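Local coordinates for protein putative cytochrome C (Sinorhizobium meliloti, PDB 4PWA) that binds a covalently attached heme c and probably carries electrons as a c-type cytochrome in bacterial sulfite oxidation, at residues 39-44 and 81-86; 11-16 and 25-30. All blocks are in the same frame, centred on the assembly; numbering follows the deposited sequence. Where two conformers were deposited one is given.

Contact 1 (39-44 and 81-86); sequences NLDELK and TVAGKA. With HEC (heme c), chain E.
The carboxylate of Asp-41 is met by the backbone N-H of Gly-84 from above its plane, 37° out of it. The bond from Gly-84 N to Asp-41 OD1 is 2.9 Å long and almost straight (N-H...O angle 175°). The other oxygen, OD2, accepts from the backbone N of Ala-28. A water 2.8 Å from Asp-41 OD1 also reaches Lys-85 O and bridges the two segments. The Gly-84 bond joins helix 40-43 to a beta turn at the end of helix 69-82, within the class I cytochrome c fold. This type II turn, Val-82 to Lys-85, needs positive phi at Gly-84; a CB would press on Ala-83 O. Chi1 of -65° sets Asp-41 CG beside the backbone N, and the carboxylate reaches Gly-84 N from there. Asn-39 is the N-cap of the short helix, and its OD1 accepts from Asp-41 N at 2.8 Å. Ala-83 CB packs against Leu-40 O at 3.4 Å. Away from the turn, Leu-40 CD2 lies 3.7 Å from CMA of the heme, and Leu-43 CD2 touches heme CAA at 3.4 Å. At the helix end, Lys-44 NZ folds back to Asp-41 O, 2.8 Å away and nearly in line with the C=O bond.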
# COMPACT_ATOMS: atom_id res chain seq x y z
N ASN A 39 11.22 -7.38 -1.03
CA ASN A 39 11.92 -6.25 -0.46
C ASN A 39 13.37 -6.36 -0.88
O ASN A 39 14.03 -7.33 -0.53
CB ASN A 39 11.78 -6.25 1.07
CG ASN A 39 12.44 -5.05 1.71
OD1 ASN A 39 13.30 -4.42 1.13
ND2 ASN A 39 12.03 -4.74 2.93
N LEU A 40 13.85 -5.40 -1.66
CA LEU A 40 15.22 -5.44 -2.16
C LEU A 40 16.24 -5.14 -1.07
O LEU A 40 17.41 -5.51 -1.19
CB LEU A 40 15.39 -4.50 -3.37
CG LEU A 40 14.55 -4.85 -4.61
CD1 LEU A 40 14.74 -3.82 -5.72
CD2 LEU A 40 14.83 -6.29 -5.14
N ASP A 41 15.81 -4.48 0.00
CA ASP A 41 16.68 -4.30 1.18
C ASP A 41 16.89 -5.63 1.91
O ASP A 41 17.88 -5.80 2.64
CB ASP A 41 16.10 -3.27 2.15
CG ASP A 41 16.04 -1.87 1.55
OD1 ASP A 41 16.97 -1.47 0.80
OD2 ASP A 41 15.07 -1.14 1.86
N GLU A 42 15.97 -6.57 1.70
CA GLU A 42 16.08 -7.91 2.26
C GLU A 42 16.85 -8.83 1.32
O GLU A 42 17.71 -9.58 1.75
CB GLU A 42 14.67 -8.47 2.52
CG GLU A 42 14.62 -9.92 3.00
CD GLU A 42 15.21 -10.14 4.39
OE1 GLU A 42 15.67 -9.17 5.06
OE2 GLU A 42 15.20 -11.32 4.81
N LEU A 43 16.54 -8.77 0.04
CA LEU A 43 17.20 -9.62 -0.94
C LEU A 43 18.69 -9.29 -1.05
O LEU A 43 19.54 -10.19 -1.03
CB LEU A 43 16.50 -9.47 -2.29
CG LEU A 43 16.35 -10.69 -3.19
CD1 LEU A 43 15.73 -11.85 -2.43
CD2 LEU A 43 15.51 -10.31 -4.42
N LYS A 44 19.01 -8.00 -1.11
CA LYS A 44 20.39 -7.51 -1.27
C LYS A 44 21.10 -8.22 -2.42
O LYS A 44 22.14 -8.84 -2.22
CB LYS A 44 21.21 -7.64 0.04
CG LYS A 44 20.66 -6.86 1.24
CD LYS A 44 21.70 -6.70 2.38
CE LYS A 44 21.19 -7.21 3.74
NZ LYS A 44 20.02 -6.43 4.36
N THR A 81 24.31 -1.55 -4.80
CA THR A 81 25.14 -0.75 -3.90
C THR A 81 24.37 -0.26 -2.68
O THR A 81 24.91 -0.25 -1.58
CB THR A 81 25.68 0.50 -4.62
OG1 THR A 81 26.32 0.11 -5.83
CG2 THR A 81 26.67 1.24 -3.74
N VAL A 82 23.12 0.16 -2.88
CA VAL A 82 22.37 0.82 -1.80
C VAL A 82 21.46 -0.08 -1.00
O VAL A 82 21.00 0.33 0.05
CB VAL A 82 21.52 2.02 -2.30
CG1 VAL A 82 22.39 3.04 -3.01
CG2 VAL A 82 20.35 1.56 -3.18
N ALA A 83 21.19 -1.30 -1.48
CA ALA A 83 20.24 -2.19 -0.78
C ALA A 83 20.64 -2.38 0.69
O ALA A 83 21.81 -2.64 0.99
CB ALA A 83 20.12 -3.51 -1.48
N GLY A 84 19.68 -2.20 1.60
CA GLY A 84 19.91 -2.31 3.04
C GLY A 84 20.22 -0.99 3.76
O GLY A 84 20.24 -0.94 4.99
N LYS A 85 20.45 0.07 2.99
CA LYS A 85 20.90 1.35 3.52
C LYS A 85 19.99 2.51 3.11
O LYS A 85 19.23 2.41 2.14
CB LYS A 85 22.35 1.60 3.08
CG LYS A 85 23.30 0.53 3.59
CD LYS A 85 24.75 0.78 3.22
CE LYS A 85 25.04 0.46 1.76
NZ LYS A 85 26.51 0.43 1.48
N ALA A 86 20.04 3.59 3.88
CA ALA A 86 19.28 4.81 3.62
C ALA A 86 20.15 5.81 2.85
O ALA A 86 21.35 5.62 2.73
CB ALA A 86 18.80 5.41 4.93
FE HEC E . 11.11 -6.67 -9.80
CHA HEC E . 11.82 -9.83 -8.73
CHB HEC E . 14.33 -5.76 -9.42
CHC HEC E . 10.41 -3.74 -11.37
CHD HEC E . 7.78 -7.25 -9.47
NA HEC E . 12.76 -7.62 -9.24
C1A HEC E . 12.84 -8.91 -8.76
C2A HEC E . 14.20 -9.15 -8.32
C3A HEC E . 14.90 -8.04 -8.49
C4A HEC E . 14.00 -7.04 -9.06
CMA HEC E . 16.38 -7.84 -8.14
CAA HEC E . 14.73 -10.48 -7.74
CBA HEC E . 14.93 -11.44 -8.91
CGA HEC E . 15.57 -12.73 -8.46
O1A HEC E . 16.63 -13.08 -9.04
O2A HEC E . 15.05 -13.40 -7.52
NB HEC E . 12.16 -5.08 -10.29
C1B HEC E . 13.51 -4.90 -10.11
C2B HEC E . 13.91 -3.71 -10.83
C3B HEC E . 12.83 -3.14 -11.33
C4B HEC E . 11.71 -4.00 -11.03
CMB HEC E . 15.32 -3.08 -10.85
CAB HEC E . 12.76 -1.84 -12.15
CBB HEC E . 13.43 -1.99 -13.53
NC HEC E . 9.41 -5.67 -10.28
C1C HEC E . 9.33 -4.49 -10.98
C2C HEC E . 7.99 -4.33 -11.51
C3C HEC E . 7.21 -5.17 -10.79
C4C HEC E . 8.13 -6.10 -10.12
CMC HEC E . 7.54 -2.97 -12.05
CAC HEC E . 5.66 -5.35 -10.75
CBC HEC E . 4.70 -4.75 -11.80
ND HEC E . 9.99 -8.28 -9.19
C1D HEC E . 8.61 -8.29 -9.15
C2D HEC E . 8.13 -9.59 -8.71
C3D HEC E . 9.39 -10.41 -8.47
C4D HEC E . 10.49 -9.51 -8.79
CMD HEC E . 6.67 -10.02 -8.51
CAD HEC E . 9.46 -11.87 -7.99
CBD HEC E . 9.86 -12.77 -9.14
CGD HEC E . 9.68 -14.21 -8.75
O1D HEC E . 10.57 -14.74 -8.04
O2D HEC E . 8.66 -14.83 -9.18
O HOH W 1 18.07 0.93 0.02

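Contact 2 (11-16 and 25-30). With HEC (heme c), chain E.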
# COMPACT_ATOMS: atom_id res chain seq x y z
N GLU A 11 16.93 7.58 -10.22
CA GLU A 11 15.89 8.15 -11.10
C GLU A 11 15.23 7.07 -11.98
O GLU A 11 14.05 7.14 -12.27
CB GLU A 11 16.46 9.27 -11.96
CG GLU A 11 15.43 9.98 -12.83
CD GLU A 11 16.01 11.13 -13.62
OE1 GLU A 11 16.42 12.14 -12.99
OE2 GLU A 11 16.07 11.04 -14.86
N ILE A 12 16.01 6.07 -12.39
CA ILE A 12 15.46 4.98 -13.19
C ILE A 12 14.52 4.18 -12.31
O ILE A 12 13.41 3.84 -12.73
CB ILE A 12 16.59 4.08 -13.78
CG1 ILE A 12 17.39 4.86 -14.83
CG2 ILE A 12 16.03 2.81 -14.40
CD1 ILE A 12 18.74 4.26 -15.16
N PHE A 13 14.97 3.92 -11.09
CA PHE A 13 14.21 3.12 -10.12
C PHE A 13 12.89 3.78 -9.74
O PHE A 13 11.90 3.10 -9.54
CB PHE A 13 15.05 2.90 -8.86
CG PHE A 13 14.48 1.87 -7.94
CD1 PHE A 13 13.56 2.22 -6.96
CD2 PHE A 13 14.84 0.55 -8.06
CE1 PHE A 13 13.04 1.28 -6.12
CE2 PHE A 13 14.32 -0.41 -7.20
CZ PHE A 13 13.42 -0.04 -6.24
N LEU A 14 12.90 5.10 -9.64
CA LEU A 14 11.72 5.87 -9.24
C LEU A 14 10.84 6.42 -10.37
O LEU A 14 9.62 6.47 -10.20
CB LEU A 14 12.16 7.05 -8.35
CG LEU A 14 12.57 6.65 -6.93
CD1 LEU A 14 13.30 7.79 -6.28
CD2 LEU A 14 11.32 6.24 -6.11
N GLU A 15 11.42 6.81 -11.50
CA GLU A 15 10.70 7.59 -12.52
C GLU A 15 10.71 6.97 -13.91
O GLU A 15 9.68 6.80 -14.51
CB GLU A 15 11.26 9.01 -12.58
CG GLU A 15 10.96 9.84 -11.33
CD GLU A 15 9.49 10.19 -11.21
OE1 GLU A 15 9.06 11.19 -11.82
OE2 GLU A 15 8.76 9.46 -10.50
N ARG A 16 11.88 6.62 -14.41
CA ARG A 16 11.99 6.19 -15.83
C ARG A 16 11.44 4.80 -16.15
O ARG A 16 10.90 4.58 -17.24
CB ARG A 16 13.44 6.23 -16.29
CG ARG A 16 14.13 7.56 -16.06
CD ARG A 16 15.44 7.57 -16.83
NE ARG A 16 16.21 8.76 -16.61
CZ ARG A 16 17.39 9.01 -17.17
NH1 ARG A 16 17.93 8.12 -17.99
NH2 ARG A 16 18.02 10.14 -16.90
N HIS A 25 8.53 -2.62 -5.64
CA HIS A 25 9.60 -3.03 -4.71
C HIS A 25 9.86 -2.05 -3.58
O HIS A 25 9.73 -0.83 -3.76
CB HIS A 25 10.90 -3.19 -5.49
CG HIS A 25 10.94 -4.41 -6.34
ND1 HIS A 25 11.21 -5.66 -5.84
CD2 HIS A 25 10.75 -4.57 -7.67
CE1 HIS A 25 11.19 -6.54 -6.82
NE2 HIS A 25 10.92 -5.90 -7.95
N THR A 26 10.28 -2.59 -2.44
CA THR A 26 10.74 -1.78 -1.32
C THR A 26 12.26 -1.60 -1.41
O THR A 26 12.99 -2.57 -1.61
CB THR A 26 10.36 -2.39 0.03
OG1 THR A 26 8.94 -2.35 0.18
CG2 THR A 26 11.00 -1.63 1.20
N LEU A 27 12.70 -0.35 -1.28
CA LEU A 27 14.10 0.01 -1.27
C LEU A 27 14.27 1.34 -0.54
O LEU A 27 13.91 2.39 -1.05
CB LEU A 27 14.63 0.11 -2.71
CG LEU A 27 16.14 0.33 -2.84
CD1 LEU A 27 16.88 -0.96 -2.51
CD2 LEU A 27 16.51 0.86 -4.23
N ALA A 28 14.83 1.28 0.66
CA ALA A 28 14.91 2.43 1.55
C ALA A 28 15.60 3.64 0.93
O ALA A 28 15.11 4.75 1.06
CB ALA A 28 15.61 2.02 2.86
N ASP A 29 16.70 3.45 0.22
CA ASP A 29 17.46 4.58 -0.32
C ASP A 29 16.57 5.45 -1.19
O ASP A 29 16.68 6.67 -1.18
CB ASP A 29 18.68 4.11 -1.09
CG ASP A 29 19.49 5.26 -1.68
OD1 ASP A 29 19.13 5.75 -2.78
OD2 ASP A 29 20.50 5.66 -1.07
N ALA A 30 15.68 4.81 -1.94
CA ALA A 30 14.73 5.49 -2.80
C ALA A 30 13.44 5.88 -2.08
O ALA A 30 12.57 6.47 -2.69
CB ALA A 30 14.41 4.62 -4.03
FE HEC E . 11.11 -6.67 -9.80
CHA HEC E . 11.82 -9.83 -8.73
CHB HEC E . 14.33 -5.76 -9.42
CHC HEC E . 10.41 -3.74 -11.37
CHD HEC E . 7.78 -7.25 -9.47
NA HEC E . 12.76 -7.62 -9.24
C1A HEC E . 12.84 -8.91 -8.76
C2A HEC E . 14.20 -9.15 -8.32
C3A HEC E . 14.90 -8.04 -8.49
C4A HEC E . 14.00 -7.04 -9.06
CMA HEC E . 16.38 -7.84 -8.14
CAA HEC E . 14.73 -10.48 -7.74
CBA HEC E . 14.93 -11.44 -8.91
CGA HEC E . 15.57 -12.73 -8.46
O1A HEC E . 16.63 -13.08 -9.04
O2A HEC E . 15.05 -13.40 -7.52
NB HEC E . 12.16 -5.08 -10.29
C1B HEC E . 13.51 -4.90 -10.11
C2B HEC E . 13.91 -3.71 -10.83
C3B HEC E . 12.83 -3.14 -11.33
C4B HEC E . 11.71 -4.00 -11.03
CMB HEC E . 15.32 -3.08 -10.85
CAB HEC E . 12.76 -1.84 -12.15
CBB HEC E . 13.43 -1.99 -13.53
NC HEC E . 9.41 -5.67 -10.28
C1C HEC E . 9.33 -4.49 -10.98
C2C HEC E . 7.99 -4.33 -11.51
C3C HEC E . 7.21 -5.17 -10.79
C4C HEC E . 8.13 -6.10 -10.12
CMC HEC E . 7.54 -2.97 -12.05
CAC HEC E . 5.66 -5.35 -10.75
CBC HEC E . 4.70 -4.75 -11.80
ND HEC E . 9.99 -8.28 -9.19
C1D HEC E . 8.61 -8.29 -9.15
C2D HEC E . 8.13 -9.59 -8.71
C3D HEC E . 9.39 -10.41 -8.47
C4D HEC E . 10.49 -9.51 -8.79
CMD HEC E . 6.67 -10.02 -8.51
CAD HEC E . 9.46 -11.87 -7.99
CBD HEC E . 9.86 -12.77 -9.14
CGD HEC E . 9.68 -14.21 -8.75
O1D HEC E . 10.57 -14.74 -8.04
O2D HEC E . 8.66 -14.83 -9.18
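Phe-13 and Leu-27 both hold CG anti to their backbone N, with chi1 of -168° for Phe-13. These torsions place CG of each. Chi2 of -88° then turns the Phe-13 ring so that one face receives Leu-27. Leu-27 CD2 sits over the centre of the Phe-13 ring. It is 3.8 Å from the centroid and 12° off the ring normal, which makes a CH-pi contact. Leu-27 CB comes to the ring tip, 3.7 Å from Phe-13 CZ. Nearer the root of the ring, Ala-30 CB approaches Phe-13 CD1 obliquely at 3.9 Å. The same methyl also meets Leu-14, whose CG is 4.0 Å from Ala-30 CB. Tyr-78 of helix 69-82 touches Leu-27 and Ala-30, so the C-terminal helix joins this core.

The contact belongs to the class I cytochrome c fold. Segment 25-30 starts at the histidine of the CXXCH heme-attachment motif, in which Cys-21 and Cys-24 bind the heme covalently. Phe-13 also packs on Cys-21, and its CZ lies 4.1 Å from His-25 CB. His-25 NE2 binds the iron at 2.0 Å, with Met-61 as the other axial ligand. His-25 ND1 is hydrogen-bonded to Pro-38 O.

Helix 4-16 ends in a wider pi-type turn, where Glu-11 O accepts from both Glu-15 N and Arg-16 N. Beside it, Arg-16 grips Glu-11 OE2 side-on, through NE at 2.9 Å and NH2.

The contacts between the two segments are apolar side-chain packing, with a CH-pi contact. The packing of Phe-13 lies against the CB of the iron ligand. The bond from ND1 to Pro-38 O, with the iron at NE2, should hold the imidazole's rotation and may make NE2 a stronger donor.

Contact 2 closes before contact 1 opens along the chain, and their centres lie 11 Å apart. Contact 2 joins helix 4-16 to strand 26-27 near the middle of the chain. Contact 1 lies farther out and joins helix 40-43 to the end of helix 69-82. Helix 40-43 packs against strand 26-27, and Leu-40 N probably bonds to Thr-26 O at 3.0 Å. Leu-40 also touches Phe-13, His-25 and Leu-27, which connects the two contacts through one side chain. Both reach the same heme and also touch the second subunit. Together they join the N-terminal and C-terminal helices to the segments that hold His-25, Leu-40 and Leu-43 at the heme.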